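Local coordinates for protein probable tRNA pseudouridine synthase D (Methanosarcina mazei, PDB 1Z2Z) that probably converts uridine 13 of transfer RNA to pseudouridine, as a member of the TruD family of tRNA pseudouridine synthases, at residues T20-Q25 with R140-S145; Y201-F206 with F219-L224; V35-N40 with T91-S96. All blocks are in the same frame, centred on the assembly; numbering follows the deposited sequence.

Contact 1. Residues T20-Q25 with R140-S145; sequences TGLGGQ and RNIENS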
loop_
_atom_site.group_PDB
_atom_site.type_symbol
_atom_site.label_atom_id
_atom_site.label_comp_id
_atom_site.label_asym_id
_atom_site.label_seq_id
_atom_site.Cartn_x
_atom_site.Cartn_y
_atom_site.Cartn_z
ATOM N N THR A 20 -15.025 -15.387 -10.783
ATOM C CA THR A 20 -15.856 -14.233 -11.075
ATOM C C THR A 20 -15.846 -13.235 -9.930
ATOM O O THR A 20 -15.741 -13.610 -8.762
ATOM C CB THR A 20 -17.306 -14.672 -11.414
ATOM O OG1 THR A 20 -18.130 -13.519 -11.606
ATOM C CG2 THR A 20 -17.869 -15.525 -10.310
ATOM N N GLY A 21 -15.937 -11.962 -10.297
ATOM C CA GLY A 21 -15.934 -10.887 -9.328
ATOM C C GLY A 21 -17.112 -10.962 -8.389
ATOM O O GLY A 21 -18.249 -10.676 -8.768
ATOM N N LEU A 22 -16.819 -11.353 -7.157
ATOM C CA LEU A 22 -17.806 -11.490 -6.104
ATOM C C LEU A 22 -18.639 -10.223 -5.976
ATOM O O LEU A 22 -19.805 -10.275 -5.589
ATOM C CB LEU A 22 -17.080 -11.790 -4.800
ATOM C CG LEU A 22 -17.862 -12.404 -3.651
ATOM C CD1 LEU A 22 -16.880 -13.113 -2.731
ATOM C CD2 LEU A 22 -18.642 -11.325 -2.913
ATOM N N GLY A 23 -18.039 -9.084 -6.314
ATOM C CA GLY A 23 -18.746 -7.817 -6.230
ATOM C C GLY A 23 -19.143 -7.484 -4.806
ATOM O O GLY A 23 -18.508 -7.949 -3.859
ATOM N N GLY A 24 -20.188 -6.682 -4.643
ATOM C CA GLY A 24 -20.634 -6.315 -3.309
ATOM C C GLY A 24 -20.012 -5.024 -2.803
ATOM O O GLY A 24 -19.368 -4.293 -3.561
ATOM N N GLN A 25 -20.188 -4.749 -1.514
ATOM C CA GLN A 25 -19.661 -3.528 -0.915
ATOM C C GLN A 25 -19.041 -3.778 0.452
ATOM O O GLN A 25 -19.278 -4.821 1.068
ATOM C CB GLN A 25 -20.783 -2.512 -0.787
ATOM C CG GLN A 25 -21.959 -3.066 -0.024
ATOM C CD GLN A 25 -23.150 -2.146 -0.050
ATOM O OE1 GLN A 25 -24.041 -2.254 0.793
ATOM N NE2 GLN A 25 -23.185 -1.236 -1.024
ATOM N N ARG A 140 -20.765 -7.272 1.629
ATOM C CA ARG A 140 -22.237 -7.358 1.639
ATOM C C ARG A 140 -22.857 -6.877 0.322
ATOM O O ARG A 140 -22.238 -6.119 -0.422
ATOM C CB ARG A 140 -22.820 -6.499 2.775
ATOM C CG ARG A 140 -22.536 -6.973 4.183
ATOM C CD ARG A 140 -23.234 -6.074 5.186
ATOM N NE ARG A 140 -22.956 -6.449 6.573
ATOM C CZ ARG A 140 -23.336 -7.592 7.138
ATOM N NH1 ARG A 140 -23.033 -7.846 8.400
ATOM N NH2 ARG A 140 -24.023 -8.489 6.447
ATOM N N ASN A 141 -24.085 -7.321 0.054
ATOM C CA ASN A 141 -24.835 -6.928 -1.145
ATOM C C ASN A 141 -24.338 -7.542 -2.455
ATOM O O ASN A 141 -24.206 -6.860 -3.478
ATOM C CB ASN A 141 -24.845 -5.405 -1.290
ATOM C CG ASN A 141 -26.029 -4.909 -2.090
ATOM O OD1 ASN A 141 -26.058 -3.764 -2.543
ATOM N ND2 ASN A 141 -27.026 -5.769 -2.254
ATOM N N ILE A 142 -24.070 -8.838 -2.413
ATOM C CA ILE A 142 -23.608 -9.536 -3.587
ATOM C C ILE A 142 -24.788 -10.109 -4.362
ATOM O O ILE A 142 -25.700 -10.715 -3.788
ATOM C CB ILE A 142 -22.635 -10.672 -3.214
ATOM C CG1 ILE A 142 -22.274 -11.473 -4.473
ATOM C CG2 ILE A 142 -23.255 -11.546 -2.153
ATOM C CD1 ILE A 142 -21.301 -12.617 -4.233
ATOM N N GLU A 143 -24.746 -9.910 -5.677
ATOM C CA GLU A 143 -25.783 -10.376 -6.589
ATOM C C GLU A 143 -25.843 -11.905 -6.684
ATOM O O GLU A 143 -26.201 -12.444 -7.729
ATOM C CB GLU A 143 -25.544 -9.779 -7.990
ATOM C CG GLU A 143 -24.251 -10.267 -8.690
ATOM C CD GLU A 143 -24.005 -9.619 -10.058
ATOM O OE1 GLU A 143 -24.892 -9.707 -10.941
ATOM O OE2 GLU A 143 -22.914 -9.030 -10.252
ATOM N N ASN A 144 -25.481 -12.604 -5.610
ATOM C CA ASN A 144 -25.523 -14.071 -5.604
ATOM C C ASN A 144 -26.177 -14.606 -4.343
ATOM O O ASN A 144 -26.480 -13.853 -3.419
ATOM C CB ASN A 144 -24.122 -14.686 -5.716
ATOM C CG ASN A 144 -23.571 -14.647 -7.127
ATOM O OD1 ASN A 144 -24.206 -15.129 -8.072
ATOM N ND2 ASN A 144 -22.378 -14.084 -7.277
ATOM N N SER A 145 -26.371 -15.920 -4.313
ATOM C CA SER A 145 -26.993 -16.599 -3.181
ATOM C C SER A 145 -25.932 -17.161 -2.243
ATOM O O SER A 145 -24.775 -17.320 -2.624
ATOM C CB SER A 145 -27.877 -17.746 -3.685
ATOM O OG SER A 145 -27.092 -18.809 -4.210
#
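The flat groups that meet across the contact are the side-chain amides of Gln25 and Asn141, and they do not stack: their planes stand 60° apart and the two chains cross obliquely. What touches is carbon, with CG and CD of Gln25 coming alongside CB of Asn141, the CG-CB distance being 3.9 Å. Gln25 sets CG in the crowded position between its backbone N and carbonyl carbon (chi1 55°), then runs extended, so that CG also lies 3.1 Å from Arg140 O. The backbones of Gln25 and Arg140 form a single antiparallel hydrogen-bonded pair. Gln25 N donates its N-H to Arg140 O at 2.7 Å, arriving nearly along the C=O axis; Arg140 N returns a straight bond of 2.9 Å to Gln25 O, in the carbonyl plane. Gly24 CA lies 3.3 Å from Arg140 O. At Gly24's backbone angles (phi 92°) a CB would jam against the carbonyl O of Gly23, which calls for glycine; it would also come close to Arg140 O. Further along, Leu22 CD2 meets Ile142 CD1 at 3.2 Å, the two side chains crossing at about a right angle, and Ile142 CG1 and CD1 also approach Leu22 O. Asn141 and Ile142 together face Ser408, a G1 beta bulge at the end of strand 130-142, with Asn141 taking the positive phi. Arg140 NE forms a salt bridge with Asp32. Leu22 and Ile142 also rest on Leu153 and Thr149 of helix 146-163, which Ser145 N-caps, while strand 408-417 flanks 130-142 and Gly23 makes a backbone hydrogen bond with Met430 of helix 423-430.

Contact 2. Residues Y201-F206 with F219-L224; sequences YIAEPF and FVKDTL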
loop_
_atom_site.group_PDB
_atom_site.type_symbol
_atom_site.label_atom_id
_atom_site.label_comp_id
_atom_site.label_asym_id
_atom_site.label_seq_id
_atom_site.Cartn_x
_atom_site.Cartn_y
_atom_site.Cartn_z
ATOM N N TYR A 201 1.936 17.638 -10.618
ATOM C CA TYR A 201 1.861 17.646 -9.157
ATOM C C TYR A 201 1.259 18.956 -8.662
ATOM O O TYR A 201 0.427 18.971 -7.758
ATOM C CB TYR A 201 3.263 17.460 -8.557
ATOM C CG TYR A 201 3.274 17.239 -7.060
ATOM C CD1 TYR A 201 3.006 15.984 -6.517
ATOM C CD2 TYR A 201 3.500 18.297 -6.184
ATOM C CE1 TYR A 201 2.958 15.789 -5.138
ATOM C CE2 TYR A 201 3.449 18.112 -4.805
ATOM C CZ TYR A 201 3.175 16.857 -4.288
ATOM O OH TYR A 201 3.083 16.686 -2.927
ATOM N N ILE A 202 1.686 20.059 -9.259
ATOM C CA ILE A 202 1.174 21.362 -8.871
ATOM C C ILE A 202 -0.317 21.456 -9.202
ATOM O O ILE A 202 -1.125 21.827 -8.348
ATOM C CB ILE A 202 1.934 22.472 -9.606
ATOM C CG1 ILE A 202 3.416 22.413 -9.211
ATOM C CG2 ILE A 202 1.300 23.819 -9.295
ATOM C CD1 ILE A 202 4.339 23.243 -10.083
ATOM N N ALA A 203 -0.661 21.107 -10.443
ATOM C CA ALA A 203 -2.037 21.128 -10.937
ATOM C C ALA A 203 -2.555 19.698 -11.136
ATOM O O ALA A 203 -2.296 18.825 -10.313
ATOM C CB ALA A 203 -2.102 21.900 -12.250
ATOM N N GLU A 204 -3.287 19.462 -12.222
ATOM C CA GLU A 204 -3.828 18.130 -12.512
ATOM C C GLU A 204 -4.858 17.667 -11.491
ATOM O O GLU A 204 -4.533 16.948 -10.548
ATOM C CB GLU A 204 -2.714 17.086 -12.567
ATOM C CG GLU A 204 -3.238 15.689 -12.870
ATOM C CD GLU A 204 -3.220 15.363 -14.353
ATOM O OE1 GLU A 204 -3.498 16.263 -15.178
ATOM O OE2 GLU A 204 -2.933 14.194 -14.682
ATOM N N PRO A 205 -6.126 18.048 -11.692
ATOM C CA PRO A 205 -7.234 17.693 -10.803
ATOM C C PRO A 205 -7.736 16.262 -10.969
ATOM O O PRO A 205 -7.632 15.682 -12.047
ATOM C CB PRO A 205 -8.294 18.707 -11.186
ATOM C CG PRO A 205 -8.104 18.796 -12.671
ATOM C CD PRO A 205 -6.600 18.906 -12.794
ATOM N N PHE A 206 -8.283 15.697 -9.897
ATOM C CA PHE A 206 -8.825 14.344 -9.937
ATOM C C PHE A 206 -10.272 14.308 -9.451
ATOM O O PHE A 206 -10.670 15.100 -8.594
ATOM C CB PHE A 206 -7.973 13.386 -9.096
ATOM C CG PHE A 206 -6.806 12.790 -9.842
ATOM C CD1 PHE A 206 -6.333 11.526 -9.507
ATOM C CD2 PHE A 206 -6.178 13.491 -10.874
ATOM C CE1 PHE A 206 -5.261 10.964 -10.188
ATOM C CE2 PHE A 206 -5.102 12.938 -11.562
ATOM C CZ PHE A 206 -4.643 11.671 -11.218
ATOM N N PHE A 219 -7.362 25.377 -12.942
ATOM C CA PHE A 219 -7.099 26.751 -13.332
ATOM C C PHE A 219 -5.675 26.950 -13.800
ATOM O O PHE A 219 -5.434 27.281 -14.959
ATOM C CB PHE A 219 -7.368 27.709 -12.175
ATOM C CG PHE A 219 -7.169 29.156 -12.537
ATOM C CD1 PHE A 219 -8.159 29.863 -13.202
ATOM C CD2 PHE A 219 -5.979 29.809 -12.231
ATOM C CE1 PHE A 219 -7.962 31.194 -13.571
ATOM C CE2 PHE A 219 -5.777 31.140 -12.599
ATOM C CZ PHE A 219 -6.771 31.830 -13.261
ATOM N N VAL A 220 -4.721 26.754 -12.898
ATOM C CA VAL A 220 -3.321 26.947 -13.249
ATOM C C VAL A 220 -2.796 25.901 -14.221
ATOM O O VAL A 220 -1.690 26.032 -14.737
ATOM C CB VAL A 220 -2.422 26.950 -11.991
ATOM C CG1 VAL A 220 -2.909 28.011 -11.027
ATOM C CG2 VAL A 220 -2.411 25.574 -11.334
ATOM N N LYS A 221 -3.593 24.869 -14.476
ATOM C CA LYS A 221 -3.193 23.800 -15.385
ATOM C C LYS A 221 -3.298 24.228 -16.845
ATOM O O LYS A 221 -2.665 23.642 -17.721
ATOM C CB LYS A 221 -4.054 22.566 -15.123
ATOM C CG LYS A 221 -3.798 21.379 -16.022
ATOM C CD LYS A 221 -4.341 20.135 -15.343
ATOM C CE LYS A 221 -4.209 18.910 -16.215
ATOM N NZ LYS A 221 -5.057 19.054 -17.418
ATOM N N ASP A 222 -4.098 25.255 -17.105
ATOM C CA ASP A 222 -4.262 25.760 -18.465
ATOM C C ASP A 222 -3.886 27.238 -18.589
ATOM O O ASP A 222 -3.989 27.825 -19.664
ATOM C CB ASP A 222 -5.703 25.517 -18.955
ATOM C CG ASP A 222 -6.741 25.659 -17.852
ATOM O OD1 ASP A 222 -6.822 26.741 -17.245
ATOM O OD2 ASP A 222 -7.482 24.690 -17.597
ATOM N N THR A 223 -3.429 27.826 -17.483
ATOM C CA THR A 223 -3.031 29.235 -17.458
ATOM C C THR A 223 -1.637 29.388 -16.888
ATOM O O THR A 223 -0.952 30.377 -17.153
ATOM C CB THR A 223 -3.968 30.077 -16.585
ATOM O OG1 THR A 223 -4.072 29.470 -15.294
ATOM C CG2 THR A 223 -5.338 30.186 -17.220
ATOM N N LEU A 224 -1.230 28.406 -16.091
ATOM C CA LEU A 224 0.085 28.408 -15.457
ATOM C C LEU A 224 0.299 29.654 -14.603
ATOM O O LEU A 224 1.435 30.034 -14.323
ATOM C CB LEU A 224 1.189 28.308 -16.517
ATOM C CG LEU A 224 1.233 27.038 -17.381
ATOM C CD1 LEU A 224 2.365 27.129 -18.382
ATOM C CD2 LEU A 224 1.409 25.825 -16.493
#
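Lys221 buries the most surface here, followed by Ala203 and Val220. Lys221 CG stands anti to its backbone N (chi1 178°), and the chain runs outward nearly extended before bending at the last torsion. That course lays it along the backbone where the chain leaves helix 194-202: Lys221 CB is 3.5 Å from Ala203 CB, and Lys221 CD is 3.4 Å from Glu204 N. Val220 adds CG2, which sits 3.8 Å from the same Ala203 methyl. Helices 194-202 and 213-223, consecutive in the chain, meet here in the TRUD region of the family: the residues just past the first pack on the last turn of the second. Glu204 bends at chi2 to run side by side with Lys221, both pointing the same way. Their ion pair is long, Glu204 OE1 to Lys221 NZ 3.9 Å, so the aliphatic stem carries most of the contact. Pro205 crosses that stem at about a right angle, CD to Lys221 CD at 3.6 Å. An alanine in place of Lys221 would remove the stem beyond CB and the ammonium, and would probably loosen the packing of Glu204 and one side of Pro205. Outside the contact, Arg179 hydrogen-bonds to Tyr201 O and Glu204 O, at the end of the first helix and just after it.

Contact 3. Residues V35-N40 with T91-S96; sequences VKEITN and TTQKIS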
loop_
_atom_site.group_PDB
_atom_site.type_symbol
_atom_site.label_atom_id
_atom_site.label_comp_id
_atom_site.label_asym_id
_atom_site.label_seq_id
_atom_site.Cartn_x
_atom_site.Cartn_y
_atom_site.Cartn_z
ATOM N N VAL A 35 -10.081 -5.267 12.509
ATOM C CA VAL A 35 -8.634 -5.368 12.380
ATOM C C VAL A 35 -8.001 -5.460 13.754
ATOM O O VAL A 35 -8.010 -4.484 14.496
ATOM C CB VAL A 35 -8.056 -4.131 11.701
ATOM C CG1 VAL A 35 -6.570 -4.290 11.534
ATOM C CG2 VAL A 35 -8.740 -3.892 10.390
ATOM N N LYS A 36 -7.444 -6.622 14.086
ATOM C CA LYS A 36 -6.810 -6.818 15.390
ATOM C C LYS A 36 -5.306 -7.004 15.217
ATOM O O LYS A 36 -4.870 -7.963 14.597
ATOM C CB LYS A 36 -7.381 -8.054 16.089
ATOM C CG LYS A 36 -8.882 -8.060 16.290
ATOM C CD LYS A 36 -9.300 -9.285 17.086
ATOM C CE LYS A 36 -10.810 -9.295 17.347
ATOM N NZ LYS A 36 -11.267 -10.381 18.286
ATOM N N GLU A 37 -4.524 -6.099 15.796
ATOM C CA GLU A 37 -3.066 -6.131 15.699
ATOM C C GLU A 37 -2.380 -7.302 16.402
ATOM O O GLU A 37 -2.856 -7.788 17.426
ATOM C CB GLU A 37 -2.516 -4.830 16.257
ATOM C CG GLU A 37 -1.036 -4.662 16.099
ATOM C CD GLU A 37 -0.479 -3.585 17.001
ATOM O OE1 GLU A 37 -0.266 -3.870 18.200
ATOM O OE2 GLU A 37 -0.278 -2.456 16.510
ATOM N N ILE A 38 -1.261 -7.763 15.840
ATOM C CA ILE A 38 -0.502 -8.854 16.458
ATOM C C ILE A 38 0.816 -8.235 16.879
ATOM O O ILE A 38 1.579 -7.768 16.044
ATOM C CB ILE A 38 -0.238 -9.994 15.475
ATOM C CG1 ILE A 38 -1.533 -10.344 14.739
ATOM C CG2 ILE A 38 0.291 -11.220 16.231
ATOM C CD1 ILE A 38 -1.349 -11.354 13.641
ATOM N N THR A 39 1.085 -8.229 18.175
ATOM C CA THR A 39 2.292 -7.607 18.695
ATOM C C THR A 39 3.568 -8.426 18.540
ATOM O O THR A 39 3.517 -9.651 18.431
ATOM C CB THR A 39 2.114 -7.294 20.199
ATOM O OG1 THR A 39 2.946 -6.190 20.564
ATOM C CG2 THR A 39 2.501 -8.501 21.054
ATOM N N ASN A 40 4.716 -7.750 18.514
ATOM C CA ASN A 40 5.983 -8.469 18.454
ATOM C C ASN A 40 6.792 -8.120 19.691
ATOM O O ASN A 40 7.891 -8.618 19.871
ATOM C CB ASN A 40 6.795 -8.149 17.185
ATOM C CG ASN A 40 7.264 -6.713 17.118
ATOM O OD1 ASN A 40 7.678 -6.120 18.119
ATOM N ND2 ASN A 40 7.228 -6.149 15.919
ATOM N N THR A 91 -11.220 -1.624 15.462
ATOM C CA THR A 91 -9.821 -1.987 15.571
ATOM C C THR A 91 -9.216 -1.986 16.965
ATOM O O THR A 91 -9.456 -1.079 17.761
ATOM C CB THR A 91 -8.993 -1.037 14.743
ATOM O OG1 THR A 91 -8.864 0.200 15.457
ATOM C CG2 THR A 91 -9.674 -0.766 13.413
ATOM N N THR A 92 -8.384 -2.996 17.210
ATOM C CA THR A 92 -7.665 -3.207 18.460
ATOM C C THR A 92 -6.152 -3.082 18.175
ATOM O O THR A 92 -5.674 -3.577 17.151
ATOM C CB THR A 92 -7.952 -4.627 18.969
ATOM O OG1 THR A 92 -9.365 -4.794 19.119
ATOM C CG2 THR A 92 -7.270 -4.896 20.290
ATOM N N GLN A 93 -5.398 -2.436 19.062
ATOM C CA GLN A 93 -3.956 -2.284 18.861
ATOM C C GLN A 93 -3.262 -1.908 20.159
ATOM O O GLN A 93 -3.910 -1.520 21.129
ATOM C CB GLN A 93 -3.656 -1.187 17.854
ATOM C CG GLN A 93 -3.905 0.196 18.398
ATOM C CD GLN A 93 -3.842 1.241 17.321
ATOM O OE1 GLN A 93 -4.789 2.006 17.108
ATOM N NE2 GLN A 93 -2.729 1.273 16.619
ATOM N N LYS A 94 -1.933 -2.011 20.177
ATOM C CA LYS A 94 -1.179 -1.663 21.371
ATOM C C LYS A 94 -0.648 -0.228 21.239
ATOM O O LYS A 94 -0.272 0.203 20.155
ATOM C CB LYS A 94 -0.037 -2.662 21.568
ATOM C CG LYS A 94 1.008 -2.238 22.592
ATOM C CD LYS A 94 2.056 -3.326 22.820
ATOM C CE LYS A 94 1.430 -4.562 23.441
ATOM N NZ LYS A 94 2.400 -5.653 23.781
ATOM N N ILE A 95 -0.673 0.526 22.330
ATOM C CA ILE A 95 -0.173 1.889 22.309
ATOM C C ILE A 95 0.622 2.154 23.577
ATOM O O ILE A 95 0.633 1.338 24.509
ATOM C CB ILE A 95 -1.311 2.941 22.224
ATOM C CG1 ILE A 95 -2.181 2.893 23.481
ATOM C CG2 ILE A 95 -2.141 2.722 20.969
ATOM C CD1 ILE A 95 -3.074 4.157 23.652
ATOM N N SER A 96 1.313 3.279 23.614
ATOM C CA SER A 96 2.065 3.605 24.812
ATOM C C SER A 96 1.730 5.027 25.212
ATOM O O SER A 96 1.473 5.886 24.362
ATOM C CB SER A 96 3.572 3.461 24.584
ATOM O OG SER A 96 4.052 4.505 23.758
#
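Backbone bonds come first. Strands 33-39 and 90-98 run parallel, their local axes 19° apart, with Val35 beside Thr91 and Lys36 beside Thr92. Thr92 N donates to Val35 O at 3.1 Å, in the carbonyl plane; Glu37 N donates to Thr92 O, also 3.1 Å and nearly straight at 169°, but from above the carbonyl plane. Beyond this rung the strands separate, Thr39 CA and Lys94 CA being 7.4 Å apart. A side chain then takes over from the backbone: Glu37, with CG anti to its N and the rest extended, reaches across so that OE1 accepts from Lys94 N at 3.2 Å, the donor lying above the carboxylate plane. Among side-chain polar contacts, Lys94 bends at chi3 to bring NZ toward Thr39 OG1 at 3.3 Å, a weak bond; its stronger partner is Glu43. Apolar contact is modest, Val35 CB to Thr91 CG2 at 4.1 Å, while Gln93 CB lies against the Glu37 carboxylate. Thr91 OG1 hydrogen-bonds to Lys56 NZ, and the side chain of Thr91 is about 5 Å from that of Asp86, the predicted nucleophile. Glu37 OE2 pairs with Lys85, next to Asp86 in sequence, so this carboxylate, gripped by one N-H and one ammonium, is probably ionised and ties the strand pair to the loop carrying the predicted catalytic residue.

Contacts 1 and 3 belong to the same mixed sheet: strand 130-142, used by contact 1, lies beside strand 33-39, used by contact 3. Their centres are 30 Å apart and their nearest atoms about 14 Å, with no touch. In sequence, both segments of contact 3, the one near the predicted nucleophile, fall between those of contact 1. Contact 2 follows later in the chain, in the helices of the TRUD region, its centre 38 Å from that of contact 1 and 41 Å from that of contact 3, across the chain's centre from the latter. Contacts 1 and 3 thus share one sheet, while contact 2 lies in a separate, helical part of the chain.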